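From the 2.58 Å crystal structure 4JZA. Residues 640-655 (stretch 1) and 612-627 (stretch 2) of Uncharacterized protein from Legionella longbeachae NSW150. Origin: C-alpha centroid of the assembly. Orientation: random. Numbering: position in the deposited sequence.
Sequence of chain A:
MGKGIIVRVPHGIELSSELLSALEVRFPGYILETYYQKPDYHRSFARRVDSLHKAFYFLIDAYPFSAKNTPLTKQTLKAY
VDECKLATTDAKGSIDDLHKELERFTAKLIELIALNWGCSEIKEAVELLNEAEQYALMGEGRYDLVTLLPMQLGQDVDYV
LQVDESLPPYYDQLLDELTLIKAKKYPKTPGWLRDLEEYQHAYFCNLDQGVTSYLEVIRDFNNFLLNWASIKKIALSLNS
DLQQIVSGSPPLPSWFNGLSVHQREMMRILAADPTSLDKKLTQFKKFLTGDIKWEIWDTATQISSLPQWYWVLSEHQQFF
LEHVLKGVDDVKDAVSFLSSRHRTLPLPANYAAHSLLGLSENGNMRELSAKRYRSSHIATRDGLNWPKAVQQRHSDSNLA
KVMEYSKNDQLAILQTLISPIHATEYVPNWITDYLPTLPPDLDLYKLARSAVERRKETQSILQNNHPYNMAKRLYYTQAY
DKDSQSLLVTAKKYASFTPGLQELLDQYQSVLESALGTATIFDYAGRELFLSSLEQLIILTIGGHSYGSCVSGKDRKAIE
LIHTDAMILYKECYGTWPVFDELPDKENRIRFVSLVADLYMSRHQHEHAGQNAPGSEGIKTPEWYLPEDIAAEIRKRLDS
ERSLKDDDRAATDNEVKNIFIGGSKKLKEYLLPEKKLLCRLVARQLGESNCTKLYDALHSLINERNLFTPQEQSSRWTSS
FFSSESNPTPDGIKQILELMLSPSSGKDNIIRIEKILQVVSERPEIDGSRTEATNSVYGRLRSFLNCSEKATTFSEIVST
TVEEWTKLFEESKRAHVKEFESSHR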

# COMPACT_ATOMS: atom_id res chain seq x y z
N SER A 640 -9.57 27.72 11.39
CA SER A 640 -9.22 27.48 9.99
C SER A 640 -10.38 26.81 9.32
O SER A 640 -10.87 25.82 9.86
CB SER A 640 -7.97 26.60 9.91
OG SER A 640 -7.49 26.47 8.56
N GLU A 641 -10.82 27.34 8.16
CA GLU A 641 -11.79 26.66 7.29
C GLU A 641 -11.20 25.43 6.67
O GLU A 641 -11.92 24.52 6.28
CB GLU A 641 -12.27 27.55 6.13
CG GLU A 641 -13.46 28.38 6.44
CD GLU A 641 -14.70 27.59 6.76
OE1 GLU A 641 -15.14 26.81 5.89
OE2 GLU A 641 -15.27 27.76 7.87
N ARG A 642 -9.89 25.43 6.56
CA ARG A 642 -9.13 24.33 5.98
C ARG A 642 -8.89 23.12 6.88
O ARG A 642 -8.36 22.12 6.37
CB ARG A 642 -7.72 24.79 5.72
CG ARG A 642 -7.37 25.54 4.48
CD ARG A 642 -5.92 25.92 4.71
NE ARG A 642 -5.14 25.88 3.48
CZ ARG A 642 -4.70 24.78 2.89
NH1 ARG A 642 -4.95 23.59 3.39
NH2 ARG A 642 -4.00 24.87 1.79
N SER A 643 -9.18 23.19 8.18
CA SER A 643 -8.56 22.17 9.10
C SER A 643 -8.97 20.73 8.82
O SER A 643 -8.15 19.87 8.81
CB SER A 643 -8.69 22.51 10.56
OG SER A 643 -9.74 23.44 10.70
N LEU A 644 -10.22 20.51 8.48
CA LEU A 644 -10.68 19.17 8.09
C LEU A 644 -10.21 18.77 6.68
O LEU A 644 -10.08 17.60 6.40
CB LEU A 644 -12.22 19.03 8.24
CG LEU A 644 -12.64 19.48 9.67
CD1 LEU A 644 -14.14 19.65 9.82
CD2 LEU A 644 -12.07 18.57 10.75
N LYS A 645 -9.95 19.72 5.80
CA LYS A 645 -9.39 19.37 4.48
C LYS A 645 -7.89 19.00 4.57
O LYS A 645 -7.41 18.16 3.82
CB LYS A 645 -9.66 20.46 3.48
CG LYS A 645 -11.14 20.60 3.15
CD LYS A 645 -11.39 21.73 2.14
CE LYS A 645 -12.75 21.62 1.45
NZ LYS A 645 -13.81 22.19 2.33
N ASP A 646 -7.18 19.59 5.52
CA ASP A 646 -5.84 19.22 5.81
C ASP A 646 -5.80 17.83 6.36
O ASP A 646 -4.92 17.04 5.98
CB ASP A 646 -5.23 20.18 6.84
CG ASP A 646 -5.06 21.63 6.31
OD1 ASP A 646 -5.08 21.77 5.08
OD2 ASP A 646 -4.91 22.61 7.11
N ASP A 647 -6.72 17.49 7.27
CA ASP A 647 -6.81 16.12 7.75
C ASP A 647 -6.95 15.15 6.58
O ASP A 647 -6.30 14.12 6.56
CB ASP A 647 -7.94 15.94 8.77
CG ASP A 647 -7.60 16.59 10.13
OD1 ASP A 647 -6.43 16.98 10.21
OD2 ASP A 647 -8.45 16.74 11.07
N ASP A 648 -7.76 15.50 5.59
CA ASP A 648 -8.01 14.62 4.46
C ASP A 648 -6.80 14.55 3.55
O ASP A 648 -6.49 13.50 3.00
CB ASP A 648 -9.26 15.10 3.74
CG ASP A 648 -9.57 14.32 2.49
OD1 ASP A 648 -10.22 13.27 2.54
OD2 ASP A 648 -9.23 14.84 1.42
N ARG A 649 -6.08 15.65 3.42
CA ARG A 649 -4.83 15.69 2.67
C ARG A 649 -3.82 14.76 3.32
O ARG A 649 -3.13 13.97 2.63
CB ARG A 649 -4.30 17.15 2.63
CG ARG A 649 -3.03 17.52 1.83
CD ARG A 649 -3.14 17.18 0.36
NE ARG A 649 -2.76 15.79 0.16
CZ ARG A 649 -2.68 15.16 -1.01
NH1 ARG A 649 -2.93 15.78 -2.15
NH2 ARG A 649 -2.33 13.88 -1.00
N ALA A 650 -3.72 14.82 4.64
CA ALA A 650 -2.68 14.01 5.31
C ALA A 650 -3.06 12.51 5.22
O ALA A 650 -2.20 11.69 5.06
CB ALA A 650 -2.45 14.45 6.73
N ALA A 651 -4.35 12.19 5.22
CA ALA A 651 -4.77 10.81 5.05
C ALA A 651 -4.44 10.34 3.65
O ALA A 651 -3.95 9.24 3.46
CB ALA A 651 -6.26 10.70 5.26
N THR A 652 -4.73 11.17 2.66
CA THR A 652 -4.61 10.75 1.28
C THR A 652 -3.16 10.38 0.90
O THR A 652 -2.96 9.55 -0.01
CB THR A 652 -5.15 11.84 0.36
OG1 THR A 652 -6.56 11.96 0.56
CG2 THR A 652 -4.90 11.48 -1.06
N ASP A 653 -2.21 10.98 1.62
CA ASP A 653 -0.76 10.75 1.49
C ASP A 653 -0.28 9.34 1.84
O ASP A 653 0.91 9.08 1.78
CB ASP A 653 0.06 11.69 2.43
CG ASP A 653 0.12 13.18 1.96
OD1 ASP A 653 -0.32 13.53 0.81
OD2 ASP A 653 0.62 14.00 2.79
N ASN A 654 -1.16 8.43 2.24
CA ASN A 654 -0.73 7.14 2.65
C ASN A 654 -0.35 6.31 1.45
O ASN A 654 0.57 5.50 1.54
CB ASN A 654 -1.79 6.42 3.42
CG ASN A 654 -2.98 6.12 2.57
OD1 ASN A 654 -3.44 6.95 1.82
ND2 ASN A 654 -3.49 4.94 2.68
N GLU A 655 -1.05 6.51 0.35
CA GLU A 655 -0.76 5.80 -0.94
C GLU A 655 0.26 6.71 -1.75
O GLU A 655 0.01 7.90 -1.95
CB GLU A 655 -2.06 5.52 -1.72
CG GLU A 655 -2.87 4.25 -1.40
CD GLU A 655 -2.29 2.99 -2.10
OE1 GLU A 655 -2.94 1.95 -2.19
OE2 GLU A 655 -1.16 2.97 -2.58
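Stretch 2 612-627: NAPGSEGIKTPEWYLP

Stretch 2 lies along one side of the 643-652 helix of stretch 1 and runs antiparallel to it, Ala613 lying near Asn654 and Pro622 near Leu644; the CA atoms come closest at Gly618 and Asp647, 4.3 Å apart. It begins with a type II turn from Ala613 to Ser616, continues as an extended strip through Ile619 and Lys620, and then turns into a short helix, 622-625, which Leu626 and Pro627 follow. Together the two stretches bury 802 Å². Glu623 is the most covered residue of stretch 2: its CA-to-CB bond points toward the helix, its CG lies 3.6 Å from Leu644 CD1, and its OE1 forms a salt bridge with Lys645 NZ at 2.9 Å. Leu644, the most covered residue of stretch 1, also packs against Pro622 and Leu626, with its CB 4.0 Å from Pro622 CB and its CD1 4.5 Å from Leu626 CD1. One turn further on, Asp648 OD1 gathers several donors: Thr621 N at 2.7 Å, Lys620 NZ at 2.9 Å in a second salt bridge, and, weakly, Thr621 OG1 at 3.3 Å. Lys620 starts away from the helix, but its chain curls back so that NZ also donates to Thr652 OG1, 3.0 Å away, while its CD rests 3.9 Å from Ala651 CB. In the middle the backbones approach closely: Gly618 CA lies 3.4 Å from Asp647 O, and a CB on this glycine would point toward the helix and clash with that oxygen. Asp648 CA makes a similar CA-H...O contact with Ile619 O at 3.4 Å. Ser616 is the most covered residue of the turn end; its CA meets Ala650 O at 3.2 Å and its OG lies 3.0 Å from Asn654 CA, while Ala613 CB packs 3.7 Å from Asn654 CB.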

# COMPACT_ATOMS: atom_id res chain seq x y z
N ASN A 612 -0.07 3.23 9.93
CA ASN A 612 -0.19 2.52 8.66
C ASN A 612 0.72 3.04 7.56
O ASN A 612 1.26 2.27 6.78
CB ASN A 612 -1.64 2.48 8.20
CG ASN A 612 -2.49 1.57 9.04
OD1 ASN A 612 -2.57 0.38 8.79
ND2 ASN A 612 -3.14 2.12 10.03
N ALA A 613 0.86 4.36 7.47
CA ALA A 613 1.85 4.99 6.62
C ALA A 613 2.36 6.25 7.28
O ALA A 613 1.73 7.29 7.17
CB ALA A 613 1.26 5.30 5.26
N PRO A 614 3.58 6.16 7.96
CA PRO A 614 3.90 7.36 8.76
C PRO A 614 3.98 8.67 7.99
O PRO A 614 4.51 8.72 6.90
CB PRO A 614 5.26 7.04 9.36
CG PRO A 614 5.20 5.59 9.60
CD PRO A 614 4.67 5.11 8.30
N GLY A 615 3.46 9.72 8.61
CA GLY A 615 3.27 11.02 7.99
C GLY A 615 1.91 11.17 7.36
O GLY A 615 1.58 12.18 6.77
N SER A 616 1.09 10.14 7.52
CA SER A 616 -0.23 10.09 6.93
C SER A 616 -1.26 10.25 8.02
O SER A 616 -2.33 9.67 7.96
CB SER A 616 -0.44 8.80 6.18
OG SER A 616 0.27 8.83 4.96
N GLU A 617 -0.92 11.02 9.03
CA GLU A 617 -1.76 11.15 10.19
C GLU A 617 -2.85 12.15 9.92
O GLU A 617 -2.68 13.34 10.11
CB GLU A 617 -0.92 11.63 11.37
CG GLU A 617 0.05 10.59 11.88
CD GLU A 617 1.42 10.71 11.27
OE1 GLU A 617 1.81 11.83 10.91
OE2 GLU A 617 2.11 9.69 11.14
N GLY A 618 -3.98 11.63 9.48
CA GLY A 618 -5.21 12.42 9.30
C GLY A 618 -6.37 11.46 9.16
O GLY A 618 -6.17 10.28 9.36
N ILE A 619 -7.55 11.97 8.81
CA ILE A 619 -8.75 11.21 8.60
C ILE A 619 -9.34 11.56 7.24
O ILE A 619 -9.40 12.70 6.84
CB ILE A 619 -9.79 11.55 9.68
CG1 ILE A 619 -9.28 11.21 11.09
CG2 ILE A 619 -11.15 10.86 9.43
CD1 ILE A 619 -8.89 9.77 11.24
N LYS A 620 -9.86 10.58 6.56
CA LYS A 620 -10.45 10.77 5.27
C LYS A 620 -11.75 11.54 5.36
O LYS A 620 -12.61 11.21 6.17
CB LYS A 620 -10.73 9.41 4.65
CG LYS A 620 -10.48 9.34 3.17
CD LYS A 620 -8.99 9.44 2.82
CE LYS A 620 -8.81 9.74 1.33
NZ LYS A 620 -9.41 11.02 0.83
N THR A 621 -11.85 12.60 4.56
CA THR A 621 -13.12 13.23 4.24
C THR A 621 -13.98 13.55 5.48
O THR A 621 -15.13 13.22 5.54
CB THR A 621 -13.77 12.31 3.16
OG1 THR A 621 -13.43 12.79 1.88
CG2 THR A 621 -15.12 12.33 3.16
N PRO A 622 -13.41 14.22 6.50
CA PRO A 622 -14.19 14.43 7.71
C PRO A 622 -15.47 15.23 7.51
O PRO A 622 -16.48 14.96 8.17
CB PRO A 622 -13.24 15.23 8.61
CG PRO A 622 -11.88 15.00 8.07
CD PRO A 622 -12.08 14.85 6.60
N GLU A 623 -15.41 16.24 6.65
CA GLU A 623 -16.56 17.13 6.41
C GLU A 623 -17.70 16.38 5.71
O GLU A 623 -18.84 16.83 5.74
CB GLU A 623 -16.15 18.38 5.62
CG GLU A 623 -15.51 19.47 6.47
CD GLU A 623 -14.80 20.58 5.67
OE1 GLU A 623 -14.37 20.33 4.54
OE2 GLU A 623 -14.61 21.70 6.20
N TRP A 624 -17.44 15.22 5.13
CA TRP A 624 -18.56 14.45 4.62
C TRP A 624 -19.23 13.64 5.70
O TRP A 624 -20.44 13.56 5.72
CB TRP A 624 -18.14 13.52 3.50
CG TRP A 624 -19.23 12.68 3.04
CD1 TRP A 624 -19.27 11.34 3.04
CD2 TRP A 624 -20.48 13.12 2.49
NE1 TRP A 624 -20.47 10.89 2.53
CE2 TRP A 624 -21.22 11.97 2.18
CE3 TRP A 624 -21.03 14.38 2.22
CZ2 TRP A 624 -22.48 12.03 1.64
CZ3 TRP A 624 -22.26 14.44 1.68
CH2 TRP A 624 -23.00 13.27 1.41
N TYR A 625 -18.43 13.03 6.58
CA TYR A 625 -18.90 12.03 7.58
C TYR A 625 -19.38 12.67 8.91
O TYR A 625 -20.14 12.02 9.70
CB TYR A 625 -17.79 11.00 7.87
CG TYR A 625 -17.46 10.17 6.68
CD1 TYR A 625 -18.42 9.36 6.11
CD2 TYR A 625 -16.18 10.20 6.08
CE1 TYR A 625 -18.16 8.61 4.98
CE2 TYR A 625 -15.89 9.41 4.96
CZ TYR A 625 -16.90 8.62 4.40
OH TYR A 625 -16.72 7.81 3.27
N LEU A 626 -18.90 13.89 9.17
CA LEU A 626 -19.23 14.58 10.41
C LEU A 626 -20.42 15.41 10.14
O LEU A 626 -20.57 15.94 9.07
CB LEU A 626 -18.08 15.48 10.87
CG LEU A 626 -16.80 14.84 11.42
CD1 LEU A 626 -15.71 15.89 11.66
CD2 LEU A 626 -17.08 14.11 12.72
N PRO A 627 -21.28 15.55 11.12
CA PRO A 627 -22.37 16.52 11.14
C PRO A 627 -21.89 17.97 11.11
O PRO A 627 -20.82 18.26 11.62
CB PRO A 627 -23.03 16.23 12.49
CG PRO A 627 -22.76 14.77 12.75
CD PRO A 627 -21.40 14.53 12.17